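Local coordinates for protein proline dehydrogenase (Bradyrhizobium japonicum USDA 110, PDB 3HAZ) that probably carries out both steps of proline breakdown to glutamate, pairing an FAD-dependent proline dehydrogenase with an NAD-dependent L-glutamate gamma-semialdehyde dehydrogenase in one chain, at residues A296-P301 / H334-M339; V670-M675 / H972-F977. All coordinates share one frame; numbering follows the deposited sequence.

Contact 1: A296-P301 / H334-M339; sequences ATLADP and HDRKLM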
loop_
_atom_site.group_PDB
_atom_site.type_symbol
_atom_site.label_atom_id
_atom_site.label_comp_id
_atom_site.label_asym_id
_atom_site.label_seq_id
_atom_site.Cartn_x
_atom_site.Cartn_y
_atom_site.Cartn_z
ATOM N N ALA A 296 22.327 29.024 49.964
ATOM C CA ALA A 296 22.170 29.603 51.299
ATOM C C ALA A 296 22.983 28.809 52.319
ATOM O O ALA A 296 23.558 29.369 53.247
ATOM C CB ALA A 296 20.702 29.658 51.697
ATOM N N THR A 297 23.041 27.496 52.132
ATOM C CA THR A 297 23.841 26.661 53.003
ATOM C C THR A 297 25.322 26.981 52.840
ATOM O O THR A 297 26.038 27.180 53.823
ATOM C CB THR A 297 23.611 25.177 52.696
ATOM O OG1 THR A 297 22.211 24.889 52.806
ATOM C CG2 THR A 297 24.393 24.307 53.669
ATOM N N LEU A 298 25.774 27.024 51.591
ATOM C CA LEU A 298 27.186 27.220 51.295
ATOM C C LEU A 298 27.662 28.570 51.809
ATOM O O LEU A 298 28.830 28.737 52.143
ATOM C CB LEU A 298 27.446 27.112 49.787
ATOM C CG LEU A 298 28.890 27.358 49.337
ATOM C CD1 LEU A 298 29.811 26.241 49.826
ATOM C CD2 LEU A 298 28.988 27.510 47.820
ATOM N N ALA A 299 26.751 29.534 51.874
ATOM C CA ALA A 299 27.114 30.884 52.281
ATOM C C ALA A 299 27.505 30.987 53.755
ATOM O O ALA A 299 28.178 31.932 54.151
ATOM C CB ALA A 299 25.991 31.842 51.972
ATOM N N ASP A 300 27.087 30.021 54.565
ATOM C CA ASP A 300 27.360 30.080 55.997
ATOM C C ASP A 300 28.858 30.043 56.298
ATOM O O ASP A 300 29.561 29.130 55.872
ATOM C CB ASP A 300 26.640 28.959 56.745
ATOM C CG ASP A 300 26.666 29.158 58.252
ATOM O OD1 ASP A 300 27.730 28.945 58.863
ATOM O OD2 ASP A 300 25.619 29.521 58.825
ATOM N N PRO A 301 29.347 31.039 57.050
ATOM C CA PRO A 301 30.773 31.192 57.366
ATOM C C PRO A 301 31.379 29.940 57.993
ATOM O O PRO A 301 32.589 29.745 57.903
ATOM C CB PRO A 301 30.786 32.341 58.380
ATOM C CG PRO A 301 29.541 33.119 58.081
ATOM C CD PRO A 301 28.524 32.106 57.644
ATOM N N HIS A 334 32.009 33.074 47.297
ATOM C CA HIS A 334 32.259 32.736 48.694
ATOM C C HIS A 334 33.701 32.271 48.900
ATOM O O HIS A 334 34.075 31.842 49.992
ATOM C CB HIS A 334 31.253 31.689 49.193
ATOM C CG HIS A 334 29.825 32.150 49.135
ATOM N ND1 HIS A 334 29.334 33.158 49.939
ATOM C CD2 HIS A 334 28.785 31.739 48.371
ATOM C CE1 HIS A 334 28.056 33.351 49.668
ATOM N NE2 HIS A 334 27.698 32.503 48.720
ATOM N N ASP A 335 34.501 32.379 47.841
ATOM C CA ASP A 335 35.884 31.907 47.830
ATOM C C ASP A 335 36.021 30.503 48.422
ATOM O O ASP A 335 36.751 30.292 49.391
ATOM C CB ASP A 335 36.812 32.892 48.552
ATOM C CG ASP A 335 38.282 32.565 48.342
ATOM O OD1 ASP A 335 38.602 31.879 47.348
ATOM O OD2 ASP A 335 39.116 32.989 49.170
ATOM N N ARG A 336 35.318 29.548 47.826
ATOM C CA ARG A 336 35.389 28.164 48.265
ATOM C C ARG A 336 35.885 27.271 47.140
ATOM O O ARG A 336 35.795 27.624 45.965
ATOM C CB ARG A 336 34.016 27.669 48.741
ATOM C CG ARG A 336 33.332 28.569 49.764
ATOM C CD ARG A 336 33.959 28.453 51.153
ATOM N NE ARG A 336 33.276 29.348 52.086
ATOM C CZ ARG A 336 32.119 29.066 52.680
ATOM N NH1 ARG A 336 31.562 29.950 53.494
ATOM N NH2 ARG A 336 31.518 27.899 52.463
ATOM N N LYS A 337 36.431 26.122 47.519
ATOM C CA LYS A 337 36.683 25.033 46.591
ATOM C C LYS A 337 35.522 24.062 46.717
ATOM O O LYS A 337 35.073 23.766 47.829
ATOM C CB LYS A 337 37.980 24.310 46.951
ATOM C CG LYS A 337 39.253 25.052 46.593
ATOM C CD LYS A 337 40.443 24.103 46.672
ATOM C CE LYS A 337 41.652 24.667 45.951
ATOM N NZ LYS A 337 42.705 23.632 45.763
ATOM N N LEU A 338 35.031 23.573 45.584
ATOM C CA LEU A 338 33.915 22.639 45.580
ATOM C C LEU A 338 34.268 21.376 44.818
ATOM O O LEU A 338 35.051 21.404 43.868
ATOM C CB LEU A 338 32.673 23.279 44.946
ATOM C CG LEU A 338 32.172 24.596 45.545
ATOM C CD1 LEU A 338 31.031 25.166 44.707
ATOM C CD2 LEU A 338 31.744 24.405 46.992
ATOM N N MET A 339 33.691 20.265 45.252
ATOM C CA MET A 339 33.765 19.024 44.505
ATOM C C MET A 339 32.410 18.825 43.830
ATOM O O MET A 339 31.367 18.800 44.491
ATOM C CB MET A 339 34.141 17.865 45.434
ATOM C CG MET A 339 35.529 18.038 46.077
ATOM S SD MET A 339 35.927 16.891 47.421
ATOM C CE MET A 339 36.376 15.411 46.496
#

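Contact 2: V670-M675 / H972-F977; sequences VTAALM and HYLARF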
loop_
_atom_site.group_PDB
_atom_site.type_symbol
_atom_site.label_atom_id
_atom_site.label_comp_id
_atom_site.label_asym_id
_atom_site.label_seq_id
_atom_site.Cartn_x
_atom_site.Cartn_y
_atom_site.Cartn_z
ATOM N N VAL A 670 -22.615 21.427 28.606
ATOM C CA VAL A 670 -23.234 22.390 27.701
ATOM C C VAL A 670 -22.764 22.229 26.254
ATOM O O VAL A 670 -23.585 22.144 25.339
ATOM C CB VAL A 670 -23.020 23.833 28.185
ATOM C CG1 VAL A 670 -23.424 24.826 27.097
ATOM C CG2 VAL A 670 -23.826 24.080 29.460
ATOM N N THR A 671 -21.448 22.159 26.057
ATOM C CA THR A 671 -20.877 22.024 24.721
ATOM C C THR A 671 -21.196 20.669 24.089
ATOM O O THR A 671 -21.311 20.565 22.875
ATOM C CB THR A 671 -19.347 22.248 24.708
ATOM O OG1 THR A 671 -18.707 21.294 25.569
ATOM C CG2 THR A 671 -19.000 23.665 25.158
ATOM N N ALA A 672 -21.345 19.634 24.907
ATOM C CA ALA A 672 -21.750 18.335 24.380
ATOM C C ALA A 672 -23.137 18.431 23.751
ATOM O O ALA A 672 -23.334 18.021 22.609
ATOM C CB ALA A 672 -21.743 17.290 25.469
ATOM N N ALA A 673 -24.092 18.965 24.513
ATOM C CA ALA A 673 -25.470 19.138 24.048
ATOM C C ALA A 673 -25.516 20.009 22.796
ATOM O O ALA A 673 -26.157 19.657 21.802
ATOM C CB ALA A 673 -26.326 19.752 25.160
ATOM N N LEU A 674 -24.829 21.145 22.853
ATOM C CA LEU A 674 -24.702 22.038 21.706
ATOM C C LEU A 674 -24.093 21.341 20.493
ATOM O O LEU A 674 -24.592 21.483 19.365
ATOM C CB LEU A 674 -23.856 23.258 22.073
ATOM C CG LEU A 674 -24.487 24.308 22.984
ATOM C CD1 LEU A 674 -23.427 25.305 23.442
ATOM C CD2 LEU A 674 -25.663 25.018 22.290
ATOM N N MET A 675 -23.017 20.588 20.711
ATOM C CA MET A 675 -22.340 19.925 19.596
ATOM C C MET A 675 -23.269 18.939 18.891
ATOM O O MET A 675 -23.212 18.782 17.668
ATOM C CB MET A 675 -21.051 19.224 20.046
ATOM C CG MET A 675 -20.262 18.611 18.892
ATOM S SD MET A 675 -19.586 19.855 17.757
ATOM C CE MET A 675 -20.000 19.101 16.183
ATOM N N HIS A 972 -18.546 7.604 23.781
ATOM C CA HIS A 972 -19.958 7.219 23.748
ATOM C C HIS A 972 -20.885 8.315 24.258
ATOM O O HIS A 972 -22.085 8.100 24.400
ATOM C CB HIS A 972 -20.189 5.938 24.554
ATOM C CG HIS A 972 -19.377 4.779 24.076
ATOM N ND1 HIS A 972 -19.728 4.033 22.972
ATOM C CD2 HIS A 972 -18.223 4.246 24.541
ATOM C CE1 HIS A 972 -18.826 3.087 22.779
ATOM N NE2 HIS A 972 -17.901 3.196 23.717
ATOM N N TYR A 973 -20.326 9.492 24.517
ATOM C CA TYR A 973 -21.068 10.574 25.166
ATOM C C TYR A 973 -22.031 11.324 24.242
ATOM O O TYR A 973 -23.215 11.478 24.559
ATOM C CB TYR A 973 -20.081 11.564 25.779
ATOM C CG TYR A 973 -20.650 12.489 26.833
ATOM C CD1 TYR A 973 -21.143 11.989 28.037
ATOM C CD2 TYR A 973 -20.648 13.868 26.644
ATOM C CE1 TYR A 973 -21.639 12.840 29.016
ATOM C CE2 TYR A 973 -21.140 14.724 27.614
ATOM C CZ TYR A 973 -21.633 14.205 28.795
ATOM O OH TYR A 973 -22.117 15.060 29.753
ATOM N N LEU A 974 -21.518 11.802 23.112
ATOM C CA LEU A 974 -22.284 12.690 22.242
ATOM C C LEU A 974 -23.550 12.050 21.678
ATOM O O LEU A 974 -24.587 12.706 21.569
ATOM C CB LEU A 974 -21.407 13.230 21.107
ATOM C CG LEU A 974 -20.296 14.195 21.544
ATOM C CD1 LEU A 974 -19.601 14.829 20.348
ATOM C CD2 LEU A 974 -20.844 15.270 22.470
ATOM N N ALA A 975 -23.457 10.775 21.318
ATOM C CA ALA A 975 -24.571 10.059 20.708
ATOM C C ALA A 975 -25.825 10.128 21.568
ATOM O O ALA A 975 -26.936 10.194 21.047
ATOM C CB ALA A 975 -24.191 8.603 20.441
ATOM N N ARG A 976 -25.645 10.097 22.884
ATOM C CA ARG A 976 -26.776 10.159 23.809
ATOM C C ARG A 976 -27.570 11.465 23.694
ATOM O O ARG A 976 -28.756 11.504 24.034
ATOM C CB ARG A 976 -26.298 9.963 25.246
ATOM C CG ARG A 976 -27.402 9.599 26.213
ATOM C CD ARG A 976 -27.832 8.155 26.023
ATOM N NE ARG A 976 -28.838 7.787 27.011
ATOM C CZ ARG A 976 -30.145 7.771 26.771
ATOM N NH1 ARG A 976 -30.607 8.086 25.570
ATOM N NH2 ARG A 976 -30.991 7.429 27.730
ATOM N N PHE A 977 -26.920 12.530 23.221
ATOM C CA PHE A 977 -27.577 13.834 23.090
ATOM C C PHE A 977 -28.330 13.969 21.772
ATOM O O PHE A 977 -28.969 14.994 21.512
ATOM C CB PHE A 977 -26.565 14.976 23.200
ATOM C CG PHE A 977 -25.936 15.111 24.560
ATOM C CD1 PHE A 977 -24.844 14.329 24.917
ATOM C CD2 PHE A 977 -26.419 16.032 25.472
ATOM C CE1 PHE A 977 -24.248 14.461 26.169
ATOM C CE2 PHE A 977 -25.834 16.172 26.725
ATOM C CZ PHE A 977 -24.744 15.382 27.072
#

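Contact 1: A296-P301 / H334-M339
Leu298, Arg336 and His334 carry most of this contact, in which an arginine from the loop ahead of a strand gathers carbonyls at the C-terminal end of a helix. Arg336 lies with CG beside its backbone N and its chain bends at chi2 (-75°), carrying the guanidinium to the turn after helix 287-298. Arg336 NH1 donates to Asp300 O at 3.2 Å, near the guanidinium plane but from above the plane of the carbonyl. Arg336 NH2 comes within 2.8 Å of Leu298 O, yet the N-H...O angle of 117° makes that bond weak. Leu298, with CG anti to its backbone N, meets the arginine tip to tip, and Leu298 CD1 reaches Leu338 CD2 at 3.9 Å. Ala299 lies against one face of the His334 imidazole: Ala299 CA, offset toward the rim, sits 3.9 Å from the ring centroid in a CH-pi contact, while Ala299 CB lies 3.4 Å from His334 CE1. An alanine in place of Arg336 would remove both bonds and would probably loosen the turn from that loop. In the proline dehydrogenase (beta/alpha)8 barrel this joins successive helices to parallel strand 338-343, where FAD-binding Arg341 follows about 10 Å from Leu338 between side chains. His334 and Asp335 belong to the Schellman ending of helix 320-333, whose Leu330 packs on Leu298. Leu338 pairs with strand 390-395, and helix 252-272 packs against Thr297 and Asp300.

Contact 2: V670-M675 / H972-F977
Apolar packing of a helix against a short helical turn joins two distant parts of the aldehyde dehydrogenase family region: the last two turns of helix 664-675 and the loop that leads into strand 978-986. The helix connects parallel strands 641-656 and 679-683, a beta-alpha-beta crossover in the NAD-binding part of the fold, and the Tyr973 side chain lies about 9 Å from the bound NAD. No hydrogen bond crosses between the segments, and all six touching residues are buried. Ala672 is at the centre, its CB pointing toward Tyr973, Leu974 and Phe977. It meets the tyrosine at a ring edge, where Tyr973 CE2 lies 3.4 Å from Ala672 CB. Over the phenylalanine face, Ala672 CB lies 4.2 Å from the centroid of the Phe977 ring and 25° off the normal, a CH-pi contact. Leu974 CD2 is 3.7 Å from Ala672 CB, so one alanine methyl touches an edge, a face and a branched aliphatic tip.

The two aromatic rings also meet each other, CE1 of Phe977 standing over the tyrosine ring while CZ of Tyr973 lies at the phenylalanine edge. Phe977 takes a chi1 of -67°, with CG beside its backbone N, and sets its ring against Ala672 and Ala673. Phe977 CD2 comes to 3.5 Å from Ala673 CA, and the backbone N of Ala673 also lies over the face. The small alanines thus let the ring approach the helix backbone closely. Farther along, CG of Met675 crosses obliquely past CD1 of Leu974 at 4.1 Å.

Around this core, Tyr621 of helix 604-629 touches Ala672 and Leu974, and its ring meets that of Tyr973 with planes about 15° apart. Asn678 bonds through ND2 to the carbonyls of Ala673 and Phe977, while strand 679-683 packs on Ala673 and helix 571-587 on Met675.

In the fold
The two contacts fall in series along the chain and in different catalytic regions, contact 1 closing before contact 2 opens. Their centres are 61 Å apart, on opposite sides of the chain's centre, and they share no sheet. Contact 1 joins a helix end to the approach to a strand of the parallel proline dehydrogenase barrel, which holds FAD. Contact 2 lies in the aldehyde dehydrogenase part, beside the mixed sheet containing strands 679-683 and 978-986. Contact 2 lies near the probable active site: the side chain of Tyr973 is about 6 Å from that of Glu760, a predicted catalytic residue. Each thus belongs to one half of the bifunctional enzyme.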